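Local coordinates for tryparedoxin II (Crithidia fasciculata, PDB 1I5G), which probably passes electrons from trypanothione to peroxiredoxin-type partners as a thioredoxin-like protein, and binds glutathionylspermidine, at residues 7-12 / 91-96; 68-73 / 95-100. The protein carries 1 engineered substitution. All coordinates share one frame; numbering follows the deposited sequence.

Interaction 1. Residues 7-12 / 91-96; sequences FPYSTN and FEDRKG
Asp93 CG lies anti to its own backbone N (chi1 -175°), on the side of Ser10, whose OG lies beside the serine N (chi1 -73°). Ser10 OG donates to Asp93 OD2 over 2.7 Å, reaching the oxygen on its anti side and 31° out of the carboxylate plane. A water takes the same oxygen: it donates to Asp93 OD2 at 2.7 Å and accepts from Tyr9 N at 2.9 Å, adding a bridge to the direct bond. The other oxygen bonds within its own segment. Gly96 N donates a hydrogen bond to Asp93 OD1 at 2.7 Å, from above the carboxylate plane. This is an N-cap: Asp93, also the centre of an inverse gamma turn, precedes helix 94-103 of the thioredoxin-like fold, so one side chain both caps the helix and holds the loop that leads into strand 12-15. An alanine at Asp93 would probably leave Gly96 N without its cap and Ser10 OG without its acceptor, setting the N-terminal loop freer to move against the helix start. Tyr9 packs beside this network, its ring plane nearly perpendicular to the carboxylate and its CB 3.4 Å from Asp93 OD1. Farther along the ring, Tyr9 CE2 touches Lys95 CB at 3.8 Å, while Lys95 CD lies over one face and the extended lysine chain crosses the tyrosine at about a right angle.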
ATOM      1  N   PHE A   7       2.664  -8.184  -9.364  1.00 10.71           N
ATOM      2  CA  PHE A   7       3.191  -7.148 -10.229  1.00  9.12           C
ATOM      3  C   PHE A   7       3.313  -7.621 -11.697  1.00  9.49           C
ATOM      4  O   PHE A   7       4.440  -7.562 -12.179  1.00 10.98           O
ATOM      5  CB  PHE A   7       4.456  -6.622  -9.614  1.00 10.37           C
ATOM      6  CG  PHE A   7       4.193  -5.950  -8.298  1.00 10.70           C
ATOM      7  CD1 PHE A   7       3.839  -4.625  -8.276  1.00 11.06           C
ATOM      8  CD2 PHE A   7       4.289  -6.626  -7.085  1.00 10.83           C
ATOM      9  CE1 PHE A   7       3.586  -3.982  -7.089  1.00 11.03           C
ATOM     10  CE2 PHE A   7       4.044  -6.000  -5.901  1.00 11.36           C
ATOM     11  CZ  PHE A   7       3.697  -4.678  -5.887  1.00 11.28           C
ATOM     12  N   PRO A   8       2.280  -8.049 -12.389  1.00  8.63           N
ATOM     13  CA  PRO A   8       2.463  -8.471 -13.783  1.00  8.27           C
ATOM     14  C   PRO A   8       2.984  -7.419 -14.750  1.00  8.49           C
ATOM     15  O   PRO A   8       3.604  -7.815 -15.743  1.00  7.63           O
ATOM     16  CB  PRO A   8       1.063  -8.854 -14.170  1.00  8.78           C
ATOM     17  CG  PRO A   8       0.161  -8.123 -13.242  1.00  9.37           C
ATOM     18  CD  PRO A   8       0.885  -8.177 -11.934  1.00  7.89           C
ATOM     19  N   TYR A   9       2.775  -6.126 -14.536  1.00  6.76           N
ATOM     20  CA  TYR A   9       3.112  -5.120 -15.529  1.00  7.10           C
ATOM     21  C   TYR A   9       4.142  -4.122 -15.037  1.00  8.84           C
ATOM     22  O   TYR A   9       4.654  -3.372 -15.855  1.00 10.46           O
ATOM     23  CB  TYR A   9       1.866  -4.377 -16.000  1.00  6.02           C
ATOM     24  CG  TYR A   9       0.809  -5.330 -16.432  1.00  5.61           C
ATOM     25  CD1 TYR A   9       0.974  -6.039 -17.630  1.00  5.26           C
ATOM     26  CD2 TYR A   9      -0.311  -5.556 -15.681  1.00  5.32           C
ATOM     27  CE1 TYR A   9       0.030  -6.925 -18.043  1.00  5.54           C
ATOM     28  CE2 TYR A   9      -1.284  -6.457 -16.079  1.00  5.62           C
ATOM     29  CZ  TYR A   9      -1.086  -7.138 -17.273  1.00  5.39           C
ATOM     30  OH  TYR A   9      -2.077  -8.021 -17.619  1.00  7.41           O
ATOM     31  N   SER A  10       4.483  -4.058 -13.750  1.00  7.30           N
ATOM     32  CA  SER A  10       5.527  -3.153 -13.277  1.00  7.14           C
ATOM     33  C   SER A  10       6.709  -3.919 -12.673  1.00  9.21           C
ATOM     34  O   SER A  10       6.500  -4.707 -11.747  1.00 11.96           O
ATOM     35  CB  SER A  10       4.939  -2.225 -12.201  1.00  6.49           C
ATOM     36  OG  SER A  10       4.078  -1.232 -12.758  1.00  6.95           O
ATOM     37  N   THR A  11       7.886  -3.639 -13.200  1.00 10.38           N
ATOM     38  CA  THR A  11       9.013  -4.229 -12.498  1.00 10.52           C
ATOM     39  C   THR A  11       9.596  -3.258 -11.466  1.00  8.64           C
ATOM     40  O   THR A  11      10.242  -3.705 -10.528  1.00  8.26           O
ATOM     41  CB  THR A  11      10.076  -4.745 -13.436  1.00 14.47           C
ATOM     42  OG1 THR A  11      10.515  -3.564 -14.057  1.00 15.04           O
ATOM     43  CG2 THR A  11       9.528  -5.356 -14.672  1.00 16.16           C
ATOM     44  N   ASN A  12       9.385  -1.959 -11.595  1.00  6.76           N
ATOM     45  CA  ASN A  12       9.813  -0.959 -10.627  1.00  6.65           C
ATOM     46  C   ASN A  12       8.609  -0.274 -10.022  1.00  5.88           C
ATOM     47  O   ASN A  12       7.577  -0.105 -10.632  1.00  7.30           O
ATOM     48  CB  ASN A  12      10.726   0.123 -11.241  1.00  9.47           C
ATOM     49  CG  ASN A  12      12.096  -0.410 -11.603  1.00 10.47           C
ATOM     50  OD1 ASN A  12      12.466  -0.355 -12.764  1.00 13.04           O
ATOM     51  ND2 ASN A  12      12.854  -0.928 -10.615  1.00 11.06           N
ATOM     52  N   PHE A  91       1.341   5.171 -11.592  1.00  2.69           N
ATOM     53  CA  PHE A  91       0.018   5.457 -12.099  1.00  2.21           C
ATOM     54  C   PHE A  91      -0.247   4.909 -13.483  1.00  3.82           C
ATOM     55  O   PHE A  91      -1.356   4.414 -13.760  1.00  3.49           O
ATOM     56  CB  PHE A  91      -0.289   6.950 -12.060  1.00  2.79           C
ATOM     57  CG  PHE A  91      -1.715   7.278 -12.424  1.00  3.69           C
ATOM     58  CD1 PHE A  91      -2.768   7.152 -11.536  1.00  4.04           C
ATOM     59  CD2 PHE A  91      -2.000   7.714 -13.707  1.00  5.05           C
ATOM     60  CE1 PHE A  91      -4.034   7.457 -11.906  1.00  5.08           C
ATOM     61  CE2 PHE A  91      -3.301   8.029 -14.100  1.00  5.04           C
ATOM     62  CZ  PHE A  91      -4.264   7.871 -13.171  1.00  5.31           C
ATOM     63  N   GLU A  92       0.718   4.988 -14.394  1.00  3.31           N
ATOM     64  CA  GLU A  92       0.441   4.550 -15.763  1.00  4.00           C
ATOM     65  C   GLU A  92       0.143   3.073 -15.860  1.00  4.83           C
ATOM     66  O   GLU A  92      -0.420   2.617 -16.855  1.00  5.69           O
ATOM     67  CB  GLU A  92       1.540   5.004 -16.731  1.00  5.00           C
ATOM     68  CG  GLU A  92       1.632   6.522 -16.845  1.00  5.98           C
ATOM     69  CD  GLU A  92       0.424   7.157 -17.481  1.00  6.73           C
ATOM     70  OE1 GLU A  92       0.230   6.897 -18.696  1.00  8.36           O
ATOM     71  OE2 GLU A  92      -0.276   7.896 -16.770  1.00  8.54           O
ATOM     72  N   ASP A  93       0.491   2.293 -14.835  1.00  3.56           N
ATOM     73  CA  ASP A  93       0.135   0.873 -14.774  1.00  4.01           C
ATOM     74  C   ASP A  93      -1.289   0.726 -14.247  1.00  4.58           C
ATOM     75  O   ASP A  93      -1.569   0.245 -13.146  1.00  3.28           O
ATOM     76  CB  ASP A  93       1.092   0.096 -13.868  1.00  4.32           C
ATOM     77  CG  ASP A  93       0.826  -1.406 -13.874  1.00  4.63           C
ATOM     78  OD1 ASP A  93      -0.046  -1.911 -14.617  1.00  5.18           O
ATOM     79  OD2 ASP A  93       1.522  -2.108 -13.102  1.00  5.51           O
ATOM     80  N   ARG A  94      -2.226   1.175 -15.070  1.00  4.34           N
ATOM     81  CA  ARG A  94      -3.644   1.047 -14.757  1.00  3.45           C
ATOM     82  C   ARG A  94      -4.112  -0.402 -14.666  1.00  4.29           C
ATOM     83  O   ARG A  94      -4.828  -0.813 -13.752  1.00  3.85           O
ATOM     84  CB  ARG A  94      -4.499   1.895 -15.714  1.00  3.86           C
ATOM     85  CG  ARG A  94      -4.171   3.415 -15.698  1.00  4.93           C
ATOM     86  CD  ARG A  94      -4.754   4.235 -14.508  1.00  4.54           C
ATOM     87  NE  ARG A  94      -4.070   3.939 -13.257  1.00  4.41           N
ATOM     88  CZ  ARG A  94      -4.580   4.103 -12.039  1.00  5.83           C
ATOM     89  NH1 ARG A  94      -5.808   4.578 -11.879  1.00  7.27           N
ATOM     90  NH2 ARG A  94      -3.864   3.796 -10.978  1.00  5.10           N
ATOM     91  N   LYS A  95      -3.662  -1.179 -15.635  1.00  4.72           N
ATOM     92  CA  LYS A  95      -3.964  -2.602 -15.670  1.00  6.00           C
ATOM     93  C   LYS A  95      -3.526  -3.292 -14.367  1.00  4.74           C
ATOM     94  O   LYS A  95      -4.216  -4.159 -13.830  1.00  4.78           O
ATOM     95  CB  LYS A  95      -3.301  -3.295 -16.874  1.00  9.23           C
ATOM     96  CG  LYS A  95      -3.916  -3.060 -18.255  1.00 12.25           C
ATOM     97  CD  LYS A  95      -3.245  -3.894 -19.355  1.00 15.56           C
ATOM     98  CE  LYS A  95      -3.519  -3.344 -20.757  1.00 18.58           C
ATOM     99  NZ  LYS A  95      -2.895  -4.067 -21.908  1.00 21.76           N
ATOM    100  N   GLY A  96      -2.374  -2.916 -13.827  1.00  4.91           N
ATOM    101  CA  GLY A  96      -1.848  -3.508 -12.598  1.00  4.47           C
ATOM    102  C   GLY A  96      -2.672  -3.130 -11.382  1.00  3.16           C
ATOM    103  O   GLY A  96      -2.883  -3.905 -10.449  1.00  3.31           O
TER
HETATM  104  O   HOH W   1       1.681  -4.682 -12.312  1.00  4.91           O

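Interaction 2. Residues 68-73 / 95-100; sequences ISWDES and KGMEFL
Helix 94-103 of the thioredoxin-like fold packs on the end of strand 63-69 through Met97 and Leu100, which meet Ile68, Ser69 and Trp70. Met97 CG, anti to its backbone N (chi1 174°), is directed at the strand, where it lies 3.8 Å from Ile68 CG2. The same Met97 CG is 3.4 Å from Ser69 O, a backbone carbonyl oxygen. The bend at chi2 (-83°) sets SD beside Trp70. Met97 SD sits 3.8 Å from Trp70 CD1, an oblique Met-aromatic contact with the sulfur 57° off the normal of the five-membered ring. One helical turn on, Leu100 CD1 meets Ile68 CD1 at 3.7 Å, the two side chains crossing at about a right angle. Past the strand end the chain is held by an ST turn: Ser69 OG accepts from Asp71 N at 2.9 Å and donates to Asp71 OD2 at 2.6 Å, giving the hydroxyl a role in both directions. Trp70 NE1 is hydrogen-bonded to Thr101 OG1 on helix 94-103, and the indole lies about 4 Å, at nearest atoms, from the bound glutathionylspermidine. Ile68 and Leu100 both reach Phe33 and Phe35 of the adjacent strand 30-36, while Ser69 and Asp71 touch helix 74-81.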
ATOM      1  N   ILE A  68      -1.876   1.913  -4.103  1.00  2.22           N
ATOM      2  CA  ILE A  68      -2.538   1.393  -5.299  1.00  2.60           C
ATOM      3  C   ILE A  68      -3.653   2.405  -5.545  1.00  2.15           C
ATOM      4  O   ILE A  68      -4.659   2.442  -4.845  1.00  2.53           O
ATOM      5  CB  ILE A  68      -3.041  -0.036  -5.104  1.00  2.79           C
ATOM      6  CG1 ILE A  68      -1.965  -0.975  -4.562  1.00  3.53           C
ATOM      7  CG2 ILE A  68      -3.570  -0.516  -6.455  1.00  3.38           C
ATOM      8  CD1 ILE A  68      -0.686  -1.015  -5.370  1.00  4.05           C
ATOM      9  N   SER A  69      -3.468   3.257  -6.552  1.00  2.29           N
ATOM     10  CA  SER A  69      -4.291   4.459  -6.688  1.00  2.37           C
ATOM     11  C   SER A  69      -5.547   4.307  -7.502  1.00  3.25           C
ATOM     12  O   SER A  69      -5.510   3.860  -8.642  1.00  2.66           O
ATOM     13  CB  SER A  69      -3.437   5.557  -7.332  1.00  3.34           C
ATOM     14  OG  SER A  69      -4.229   6.645  -7.777  1.00  3.56           O
ATOM     15  N   TRP A  70      -6.663   4.718  -6.922  1.00  2.75           N
ATOM     16  CA  TRP A  70      -7.892   4.880  -7.672  1.00  3.72           C
ATOM     17  C   TRP A  70      -8.072   6.330  -8.080  1.00  4.28           C
ATOM     18  O   TRP A  70      -9.197   6.784  -8.298  1.00  3.76           O
ATOM     19  CB  TRP A  70      -9.091   4.432  -6.843  1.00  3.20           C
ATOM     20  CG  TRP A  70      -9.316   2.963  -6.675  1.00  2.54           C
ATOM     21  CD1 TRP A  70      -8.496   1.915  -6.992  1.00  2.88           C
ATOM     22  CD2 TRP A  70     -10.512   2.359  -6.151  1.00  2.87           C
ATOM     23  NE1 TRP A  70      -9.088   0.714  -6.685  1.00  3.31           N
ATOM     24  CE2 TRP A  70     -10.330   0.965  -6.168  1.00  3.90           C
ATOM     25  CE3 TRP A  70     -11.726   2.859  -5.665  1.00  3.09           C
ATOM     26  CZ2 TRP A  70     -11.297   0.082  -5.728  1.00  4.53           C
ATOM     27  CZ3 TRP A  70     -12.682   1.974  -5.224  1.00  3.83           C
ATOM     28  CH2 TRP A  70     -12.465   0.599  -5.268  1.00  5.02           C
ATOM     29  N   ASP A  71      -7.021   7.115  -8.229  1.00  3.45           N
ATOM     30  CA  ASP A  71      -7.158   8.517  -8.582  1.00  4.03           C
ATOM     31  C   ASP A  71      -7.675   8.672 -10.007  1.00  5.73           C
ATOM     32  O   ASP A  71      -7.570   7.800 -10.868  1.00  6.07           O
ATOM     33  CB  ASP A  71      -5.800   9.207  -8.401  1.00  3.84           C
ATOM     34  CG  ASP A  71      -5.479   9.474  -6.957  1.00  4.11           C
ATOM     35  OD1 ASP A  71      -6.154  10.368  -6.351  1.00  4.89           O
ATOM     36  OD2 ASP A  71      -4.575   8.807  -6.375  1.00  4.85           O
ATOM     37  N   GLU A  72      -8.267   9.852 -10.222  1.00  8.42           N
ATOM     38  CA  GLU A  72      -8.970  10.135 -11.484  1.00 11.69           C
ATOM     39  C   GLU A  72      -8.054  10.498 -12.654  1.00 11.09           C
ATOM     40  O   GLU A  72      -8.398  10.333 -13.831  1.00 14.30           O
ATOM     41  CB  GLU A  72      -9.899  11.335 -11.296  1.00 13.22           C
ATOM     42  CG  GLU A  72     -10.897  11.225 -10.155  1.00 15.02           C
ATOM     43  CD  GLU A  72     -11.908  12.354 -10.099  1.00 15.95           C
ATOM     44  OE1 GLU A  72     -12.910  12.237 -10.848  1.00 18.53           O
ATOM     45  OE2 GLU A  72     -11.685  13.318  -9.330  1.00 16.84           O
ATOM     46  N   SER A  73      -6.884  11.017 -12.359  1.00  9.57           N
ATOM     47  CA  SER A  73      -5.984  11.508 -13.389  1.00  9.44           C
ATOM     48  C   SER A  73      -4.563  11.408 -12.881  1.00  8.39           C
ATOM     49  O   SER A  73      -4.271  11.282 -11.678  1.00  7.38           O
ATOM     50  CB  SER A  73      -6.206  12.992 -13.732  1.00  9.74           C
ATOM     51  OG  SER A  73      -5.857  13.839 -12.651  1.00 11.01           O
ATOM     52  N   LYS A  95      -3.662  -1.179 -15.635  1.00  4.72           N
ATOM     53  CA  LYS A  95      -3.964  -2.602 -15.670  1.00  6.00           C
ATOM     54  C   LYS A  95      -3.526  -3.292 -14.367  1.00  4.74           C
ATOM     55  O   LYS A  95      -4.216  -4.159 -13.830  1.00  4.78           O
ATOM     56  CB  LYS A  95      -3.301  -3.295 -16.874  1.00  9.23           C
ATOM     57  CG  LYS A  95      -3.916  -3.060 -18.255  1.00 12.25           C
ATOM     58  CD  LYS A  95      -3.245  -3.894 -19.355  1.00 15.56           C
ATOM     59  CE  LYS A  95      -3.519  -3.344 -20.757  1.00 18.58           C
ATOM     60  NZ  LYS A  95      -2.895  -4.067 -21.908  1.00 21.76           N
ATOM     61  N   GLY A  96      -2.374  -2.916 -13.827  1.00  4.91           N
ATOM     62  CA  GLY A  96      -1.848  -3.508 -12.598  1.00  4.47           C
ATOM     63  C   GLY A  96      -2.672  -3.130 -11.382  1.00  3.16           C
ATOM     64  O   GLY A  96      -2.883  -3.905 -10.449  1.00  3.31           O
ATOM     65  N   MET A  97      -3.181  -1.894 -11.381  1.00  3.53           N
ATOM     66  CA  MET A  97      -4.137  -1.461 -10.355  1.00  3.92           C
ATOM     67  C   MET A  97      -5.423  -2.285 -10.402  1.00  4.03           C
ATOM     68  O   MET A  97      -5.933  -2.725  -9.372  1.00  3.17           O
ATOM     69  CB  MET A  97      -4.433   0.039 -10.450  1.00  3.41           C
ATOM     70  CG  MET A  97      -5.540   0.544  -9.508  1.00  3.95           C
ATOM     71  SD  MET A  97      -7.221   0.282 -10.169  1.00  4.65           S
ATOM     72  CE  MET A  97      -7.204   1.581 -11.329  1.00  6.86           C
ATOM     73  N   GLU A  98      -5.942  -2.535 -11.599  1.00  3.55           N
ATOM     74  CA  GLU A  98      -7.191  -3.309 -11.703  1.00  4.52           C
ATOM     75  C   GLU A  98      -6.952  -4.772 -11.284  1.00  4.37           C
ATOM     76  O   GLU A  98      -7.792  -5.387 -10.623  1.00  5.81           O
ATOM     77  CB  GLU A  98      -7.796  -3.260 -13.096  1.00  6.25           C
ATOM     78  CG  GLU A  98      -8.192  -1.874 -13.564  1.00  6.09           C
ATOM     79  CD  GLU A  98      -9.360  -1.246 -12.803  1.00  7.17           C
ATOM     80  OE1 GLU A  98     -10.060  -1.974 -12.066  1.00  8.32           O
ATOM     81  OE2 GLU A  98      -9.557  -0.014 -12.967  1.00  9.08           O
ATOM     82  N   PHE A  99      -5.778  -5.287 -11.635  1.00  3.81           N
ATOM     83  CA  PHE A  99      -5.374  -6.636 -11.264  1.00  4.28           C
ATOM     84  C   PHE A  99      -5.386  -6.823  -9.743  1.00  4.97           C
ATOM     85  O   PHE A  99      -5.919  -7.799  -9.162  1.00  4.87           O
ATOM     86  CB  PHE A  99      -4.006  -6.914 -11.863  1.00  5.58           C
ATOM     87  CG  PHE A  99      -3.501  -8.287 -11.610  1.00  5.54           C
ATOM     88  CD1 PHE A  99      -3.802  -9.317 -12.487  1.00  6.85           C
ATOM     89  CD2 PHE A  99      -2.722  -8.543 -10.516  1.00  6.48           C
ATOM     90  CE1 PHE A  99      -3.334 -10.606 -12.268  1.00  6.97           C
ATOM     91  CE2 PHE A  99      -2.246  -9.834 -10.291  1.00  7.28           C
ATOM     92  CZ  PHE A  99      -2.565 -10.863 -11.177  1.00  7.44           C
ATOM     93  N   LEU A 100      -4.794  -5.875  -9.021  1.00  4.69           N
ATOM     94  CA  LEU A 100      -4.753  -5.921  -7.559  1.00  4.25           C
ATOM     95  C   LEU A 100      -6.109  -5.654  -6.924  1.00  4.48           C
ATOM     96  O   LEU A 100      -6.464  -6.284  -5.914  1.00  4.65           O
ATOM     97  CB  LEU A 100      -3.708  -4.949  -6.999  1.00  5.03           C
ATOM     98  CG  LEU A 100      -2.280  -5.383  -7.334  1.00  5.98           C
ATOM     99  CD1 LEU A 100      -1.266  -4.265  -7.053  1.00  6.12           C
ATOM    100  CD2 LEU A 100      -1.809  -6.659  -6.617  1.00  7.53           C
TER

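From the N terminus, the chain first runs through residues 7-12, which meet 91-96 and so close interaction 1 over 78 intervening residues. After it come strands 12-15, 18-22 and 30-36, helix 41-57 and strand 63-69, whose end opens 68-73, the first half of interaction 2. Its partner 95-100 overlaps the end of 91-96 at Lys95 and Gly96, so the shorter loop starts inside the longer one but ends just beyond it. Both therefore finish on helix 94-103: interaction 1 ties its start to the N-terminal loop, interaction 2 its following turns to the sheet. Arg94 NH2, hydrogen-bonded to Ser69 O, joins the two directly, and Phe91 packs against Ser73.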